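PDB 6OBT: borrelidin polyketide synthase, type I, which probably dehydrates beta-hydroxyacyl intermediates held on a carrier protein during assembly of the polyketide borrelidin, using a polyketide synthase dehydratase domain. Local coordinates for residues Leu62-Tyr67 with Leu111-Ser116; Asp117-Arg122 with Met138-Asp143. All blocks are in the same frame, centred on the assembly; numbering follows the deposited sequence.

Interaction 1: Leu62-Tyr67 with Leu111-Ser116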
loop_
_atom_site.group_PDB
_atom_site.type_symbol
_atom_site.label_atom_id
_atom_site.label_comp_id
_atom_site.label_asym_id
_atom_site.label_seq_id
_atom_site.Cartn_x
_atom_site.Cartn_y
_atom_site.Cartn_z
ATOM N N LEU A 62 0.508 -12.154 -8.387
ATOM C CA LEU A 62 0.040 -13.433 -8.915
ATOM C C LEU A 62 0.897 -13.853 -10.102
ATOM O O LEU A 62 1.188 -13.040 -10.987
ATOM C CB LEU A 62 -1.425 -13.358 -9.350
ATOM C CG LEU A 62 -2.501 -13.200 -8.277
ATOM C CD1 LEU A 62 -3.880 -13.368 -8.905
ATOM C CD2 LEU A 62 -2.293 -14.170 -7.109
ATOM N N SER A 63 1.285 -15.123 -10.121
ATOM C CA SER A 63 1.981 -15.706 -11.255
ATOM C C SER A 63 1.835 -17.218 -11.162
ATOM O O SER A 63 1.591 -17.769 -10.087
ATOM C CB SER A 63 3.455 -15.297 -11.291
ATOM O OG SER A 63 4.236 -16.033 -10.364
ATOM N N LEU A 64 1.985 -17.880 -12.300
ATOM C CA LEU A 64 1.878 -19.334 -12.271
ATOM C C LEU A 64 3.071 -19.999 -11.579
ATOM O O LEU A 64 2.895 -21.048 -10.955
ATOM C CB LEU A 64 1.690 -19.887 -13.685
ATOM C CG LEU A 64 0.351 -19.428 -14.288
ATOM C CD1 LEU A 64 0.388 -19.414 -15.813
ATOM C CD2 LEU A 64 -0.822 -20.267 -13.777
ATOM N N PRO A 65 4.291 -19.451 -11.635
ATOM C CA PRO A 65 5.359 -20.063 -10.824
ATOM C C PRO A 65 5.102 -19.976 -9.330
ATOM O O PRO A 65 5.586 -20.831 -8.579
ATOM C CB PRO A 65 6.605 -19.279 -11.250
ATOM C CG PRO A 65 6.312 -18.915 -12.665
ATOM C CD PRO A 65 4.852 -18.560 -12.671
ATOM N N SER A 66 4.338 -18.979 -8.877
ATOM C CA SER A 66 4.021 -18.863 -7.459
ATOM C C SER A 66 2.844 -19.745 -7.059
ATOM O O SER A 66 2.788 -20.214 -5.919
ATOM C CB SER A 66 3.725 -17.407 -7.100
ATOM O OG SER A 66 4.924 -16.650 -7.085
ATOM N N TYR A 67 1.902 -19.973 -7.967
ATOM C CA TYR A 67 0.745 -20.827 -7.703
ATOM C C TYR A 67 0.503 -21.677 -8.940
ATOM O O TYR A 67 -0.413 -21.409 -9.726
ATOM C CB TYR A 67 -0.493 -19.997 -7.362
ATOM C CG TYR A 67 -0.230 -18.803 -6.467
ATOM C CD1 TYR A 67 0.045 -17.553 -7.006
ATOM C CD2 TYR A 67 -0.261 -18.929 -5.082
ATOM C CE1 TYR A 67 0.282 -16.463 -6.200
ATOM C CE2 TYR A 67 -0.023 -17.845 -4.260
ATOM C CZ TYR A 67 0.248 -16.611 -4.826
ATOM O OH TYR A 67 0.485 -15.516 -4.022
ATOM N N LEU A 111 -9.026 -12.098 -15.884
ATOM C CA LEU A 111 -7.573 -11.999 -15.727
ATOM C C LEU A 111 -6.920 -13.226 -16.360
ATOM O O LEU A 111 -7.077 -14.344 -15.864
ATOM C CB LEU A 111 -7.189 -11.874 -14.255
ATOM C CG LEU A 111 -5.680 -11.707 -14.070
ATOM C CD1 LEU A 111 -5.230 -10.446 -14.786
ATOM C CD2 LEU A 111 -5.322 -11.646 -12.599
ATOM N N VAL A 112 -6.168 -13.017 -17.437
ATOM C CA VAL A 112 -5.485 -14.102 -18.141
ATOM C C VAL A 112 -4.038 -14.147 -17.673
ATOM O O VAL A 112 -3.311 -13.150 -17.769
ATOM C CB VAL A 112 -5.552 -13.932 -19.666
ATOM C CG1 VAL A 112 -4.971 -15.158 -20.375
ATOM C CG2 VAL A 112 -6.975 -13.666 -20.121
ATOM N N LEU A 113 -3.602 -15.306 -17.193
ATOM C CA LEU A 113 -2.237 -15.489 -16.725
ATOM C C LEU A 113 -1.423 -16.170 -17.817
ATOM O O LEU A 113 -1.697 -17.319 -18.180
ATOM C CB LEU A 113 -2.198 -16.298 -15.431
ATOM C CG LEU A 113 -2.821 -15.602 -14.217
ATOM C CD1 LEU A 113 -2.997 -16.563 -13.049
ATOM C CD2 LEU A 113 -1.984 -14.400 -13.813
ATOM N N GLY A 114 -0.438 -15.455 -18.351
ATOM C CA GLY A 114 0.499 -16.083 -19.253
ATOM C C GLY A 114 1.467 -16.972 -18.504
ATOM O O GLY A 114 1.562 -16.923 -17.276
ATOM N N ALA A 115 2.179 -17.811 -19.257
ATOM C CA ALA A 115 3.211 -18.643 -18.646
ATOM C C ALA A 115 4.276 -17.781 -17.982
ATOM O O ALA A 115 4.776 -18.115 -16.900
ATOM C CB ALA A 115 3.837 -19.557 -19.698
ATOM N N SER A 116 4.626 -16.661 -18.616
ATOM C CA SER A 116 5.664 -15.755 -18.158
ATOM C C SER A 116 5.139 -14.638 -17.265
ATOM O O SER A 116 5.938 -13.950 -16.622
ATOM C CB SER A 116 6.376 -15.142 -19.373
ATOM O OG SER A 116 5.833 -13.870 -19.696
HETATM O O HOH W 1 2.203 -16.222 -14.843
#

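Interaction 2: Asp117-Arg122 with Met138-Asp143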
loop_
_atom_site.group_PDB
_atom_site.type_symbol
_atom_site.label_atom_id
_atom_site.label_comp_id
_atom_site.label_asym_id
_atom_site.label_seq_id
_atom_site.Cartn_x
_atom_site.Cartn_y
_atom_site.Cartn_z
ATOM N N ASP A 117 3.827 -14.450 -17.201
ATOM C CA ASP A 117 3.267 -13.222 -16.660
ATOM C C ASP A 117 3.442 -13.137 -15.150
ATOM O O ASP A 117 3.390 -14.137 -14.434
ATOM C CB ASP A 117 1.779 -13.117 -17.007
ATOM C CG ASP A 117 1.541 -12.705 -18.447
ATOM O OD1 ASP A 117 2.510 -12.295 -19.124
ATOM O OD2 ASP A 117 0.380 -12.788 -18.899
ATOM N N THR A 118 3.668 -11.919 -14.676
ATOM C CA THR A 118 3.534 -11.583 -13.268
ATOM C C THR A 118 2.608 -10.383 -13.175
ATOM O O THR A 118 2.673 -9.472 -14.006
ATOM C CB THR A 118 4.899 -11.296 -12.636
ATOM O OG1 THR A 118 4.731 -11.111 -11.231
ATOM C CG2 THR A 118 5.535 -10.055 -13.250
ATOM N N VAL A 119 1.696 -10.402 -12.216
ATOM C CA VAL A 119 0.659 -9.383 -12.155
ATOM C C VAL A 119 0.534 -8.884 -10.725
ATOM O O VAL A 119 0.434 -9.690 -9.792
ATOM C CB VAL A 119 -0.689 -9.931 -12.663
ATOM C CG1 VAL A 119 -1.721 -8.854 -12.660
ATOM C CG2 VAL A 119 -0.540 -10.480 -14.060
ATOM N N GLN A 120 0.533 -7.560 -10.550
ATOM C CA GLN A 120 0.199 -6.966 -9.262
ATOM C C GLN A 120 -1.319 -6.952 -9.093
ATOM O O GLN A 120 -2.054 -6.613 -10.019
ATOM C CB GLN A 120 0.759 -5.542 -9.156
ATOM C CG GLN A 120 2.279 -5.469 -9.166
ATOM C CD GLN A 120 2.777 -4.038 -9.226
ATOM O OE1 GLN A 120 2.262 -3.224 -9.994
ATOM N NE2 GLN A 120 3.776 -3.722 -8.406
ATOM N N VAL A 121 -1.787 -7.304 -7.905
ATOM C CA VAL A 121 -3.216 -7.304 -7.634
ATOM C C VAL A 121 -3.507 -6.380 -6.461
ATOM O O VAL A 121 -2.688 -6.217 -5.552
ATOM C CB VAL A 121 -3.734 -8.739 -7.374
ATOM C CG1 VAL A 121 -3.439 -9.604 -8.585
ATOM C CG2 VAL A 121 -3.071 -9.342 -6.159
ATOM N N ARG A 122 -4.676 -5.741 -6.507
ATOM C CA ARG A 122 -5.150 -4.895 -5.417
ATOM C C ARG A 122 -6.590 -5.243 -5.065
ATOM O O ARG A 122 -7.414 -5.464 -5.954
ATOM C CB ARG A 122 -5.095 -3.422 -5.787
ATOM C CG ARG A 122 -3.739 -2.957 -6.252
ATOM C CD ARG A 122 -2.766 -2.873 -5.077
ATOM N NE ARG A 122 -1.528 -2.208 -5.466
ATOM C CZ ARG A 122 -0.403 -2.841 -5.781
ATOM N NH1 ARG A 122 -0.356 -4.171 -5.760
ATOM N NH2 ARG A 122 0.678 -2.142 -6.125
ATOM N N MET A 138 -11.592 -4.771 -7.206
ATOM C CA MET A 138 -10.470 -5.667 -7.461
ATOM C C MET A 138 -9.789 -5.266 -8.762
ATOM O O MET A 138 -10.465 -5.056 -9.775
ATOM C CB MET A 138 -10.942 -7.114 -7.562
ATOM C CG MET A 138 -11.371 -7.715 -6.226
ATOM S SD MET A 138 -12.912 -7.020 -5.642
ATOM C CE MET A 138 -13.260 -8.187 -4.319
ATOM N N HIS A 139 -8.460 -5.193 -8.745
ATOM C CA HIS A 139 -7.713 -4.672 -9.886
ATOM C C HIS A 139 -6.421 -5.449 -10.076
ATOM O O HIS A 139 -5.878 -6.034 -9.140
ATOM C CB HIS A 139 -7.347 -3.185 -9.720
ATOM C CG HIS A 139 -8.445 -2.351 -9.143
ATOM N ND1 HIS A 139 -9.142 -1.424 -9.888
ATOM C CD2 HIS A 139 -8.971 -2.306 -7.896
ATOM C CE1 HIS A 139 -10.047 -0.839 -9.120
ATOM N NE2 HIS A 139 -9.968 -1.361 -7.909
ATOM N N SER A 140 -5.891 -5.388 -11.293
ATOM C CA SER A 140 -4.599 -5.988 -11.565
ATOM C C SER A 140 -3.836 -5.096 -12.522
ATOM O O SER A 140 -4.412 -4.226 -13.181
ATOM C CB SER A 140 -4.741 -7.394 -12.133
ATOM O OG SER A 140 -4.918 -7.353 -13.540
ATOM N N ARG A 141 -2.520 -5.303 -12.560
ATOM C CA ARG A 141 -1.660 -4.561 -13.466
ATOM C C ARG A 141 -0.455 -5.416 -13.820
ATOM O O ARG A 141 0.245 -5.908 -12.928
ATOM C CB ARG A 141 -1.204 -3.240 -12.851
ATOM C CG ARG A 141 -0.431 -2.377 -13.830
ATOM C CD ARG A 141 -0.044 -1.076 -13.196
ATOM N NE ARG A 141 1.028 -1.264 -12.229
ATOM C CZ ARG A 141 1.659 -0.268 -11.613
ATOM N NH1 ARG A 141 1.317 0.990 -11.863
ATOM N NH2 ARG A 141 2.627 -0.533 -10.746
ATOM N N ARG A 142 -0.236 -5.597 -15.117
ATOM C CA ARG A 142 1.005 -6.148 -15.639
ATOM C C ARG A 142 2.030 -5.031 -15.797
ATOM O O ARG A 142 1.689 -3.846 -15.821
ATOM C CB ARG A 142 0.771 -6.854 -16.974
ATOM C CG ARG A 142 -0.458 -7.721 -16.975
ATOM C CD ARG A 142 -0.555 -8.581 -18.221
ATOM N NE ARG A 142 -1.872 -9.205 -18.301
ATOM C CZ ARG A 142 -2.165 -10.409 -17.816
ATOM N NH1 ARG A 142 -1.230 -11.142 -17.226
ATOM N NH2 ARG A 142 -3.397 -10.884 -17.932
ATOM N N ASP A 143 3.297 -5.431 -15.900
ATOM C CA ASP A 143 4.403 -4.479 -15.821
ATOM C C ASP A 143 4.264 -3.366 -16.857
ATOM O O ASP A 143 4.115 -2.188 -16.510
ATOM C CB ASP A 143 5.726 -5.228 -15.975
ATOM C CG ASP A 143 5.863 -6.364 -14.974
ATOM O OD1 ASP A 143 6.777 -6.297 -14.124
ATOM O OD2 ASP A 143 5.042 -7.312 -15.024
#

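Interaction 1: Leu62-Tyr67 with Leu111-Ser116
Leu62 reaches across to Leu111 methyl against methyl, its CD1 meeting Leu111 CD2 at 4.3 Å. The Leu62 CB bond already points at the other loop, and an extended chi2 (-171°) carries CD1 on to Leu111. The main chain of Leu62 pairs with Val119, so this apolar touch starts where strand 55-62 ends. Past it the chain turns: Ser63 directs its polar groups back into its own segment, where Ser63 O accepts the N-H of Tyr67 at 3.1 Å, and Ser63 OG takes a weak bond from Ser66 N. The turn delivers Leu64 to the facing loop. In what is probably the double-hotdog fold of polyketide synthase dehydratases, the loop following strand 55-62 here meets the one leading into strand 119-127. Leu64 CD1 comes closest, standing 3.1 Å from Gly114 O, a tight fit of methyl against carbonyl oxygen, while also lying 4.1 Å from Leu113 CB. Leu70 and Val79 pack on both Leu64 and Leu113, continuing the apolar patch. The backbones are too far apart to pair directly, with the CA atoms of Leu64 and Ala115 6.5 Å apart, and one water spans the gap. It accepts from Leu64 N at 3.0 Å and donates to Gly114 O at 2.6 Å, so this carbonyl meets both the water and the leucine methyl. Nearer the solvent, the ring carbon Pro65 CD approaches Ala115 O at 4.3 Å.

Interaction 2: Asp117-Arg122 with Met138-Asp143
Gln120 OE1 is gripped by two nitrogens of one guanidinium: Arg141 NH2 donates at 2.8 Å in the amide plane, on a lone pair, and Arg141 NE adds a weaker, more bent bond. The pair projects from one face of an antiparallel beta hairpin, strands 119-127 and 134-142, in a probable double-hotdog fold. Both side chains point the same way, and a bend at chi3 (73°) turns the otherwise extended Arg141 chain so that its guanidinium lies nearly coplanar with the amide, 17° between planes. Arg141 NH2 also forms a salt bridge with Asp50 of the second subunit, whose backbone O receives Arg122 NE as well; this face of the hairpin is therefore part of the dimer contact.

Gln120 and Arg141 are a hydrogen-bonded pair, as are Arg122 and His139, where Arg122 N donates to His139 O at 2.9 Å. Between them sits the non-hydrogen-bonded pair of Val121 and Ser140. On the face that carries Val119, Val121 and Ser140, Val119 CG1 presses unusually tightly on Ser140 CB, 3.4 Å away, and Ser140 OG bonds to His150. Toward the hairpin's open end, Asp117 OD2 makes a salt bridge with Arg142 NH1 at 2.8 Å, the carboxylate and guanidinium planes turned 46° apart. Asp117 OD2 also accepts the N-H of Gly114, while Val119 CG2 lies 3.3 Å from the same Arg142 NH1.

Overall arrangement
Followed from the N terminus, the chain leaves strand 55-62 into residues 62-67, passes through helix 83-97 and strand 101-107, and returns at 111-116, where interaction 1 closes a loop of 43 intervening residues. Residues 117-122 follow at once and enter strand 119-127; interaction 2 then closes the hairpin, with 15 residues between its segments. The two contacts come in series, neither nested nor crossed, their centres about 10 Å apart. They are also joined laterally in the fold: strand 119-127 lies between strands 55-62 and 134-142, and Leu111 packs on Ser140 and Arg142. Together they tie two loops to three neighbouring strands.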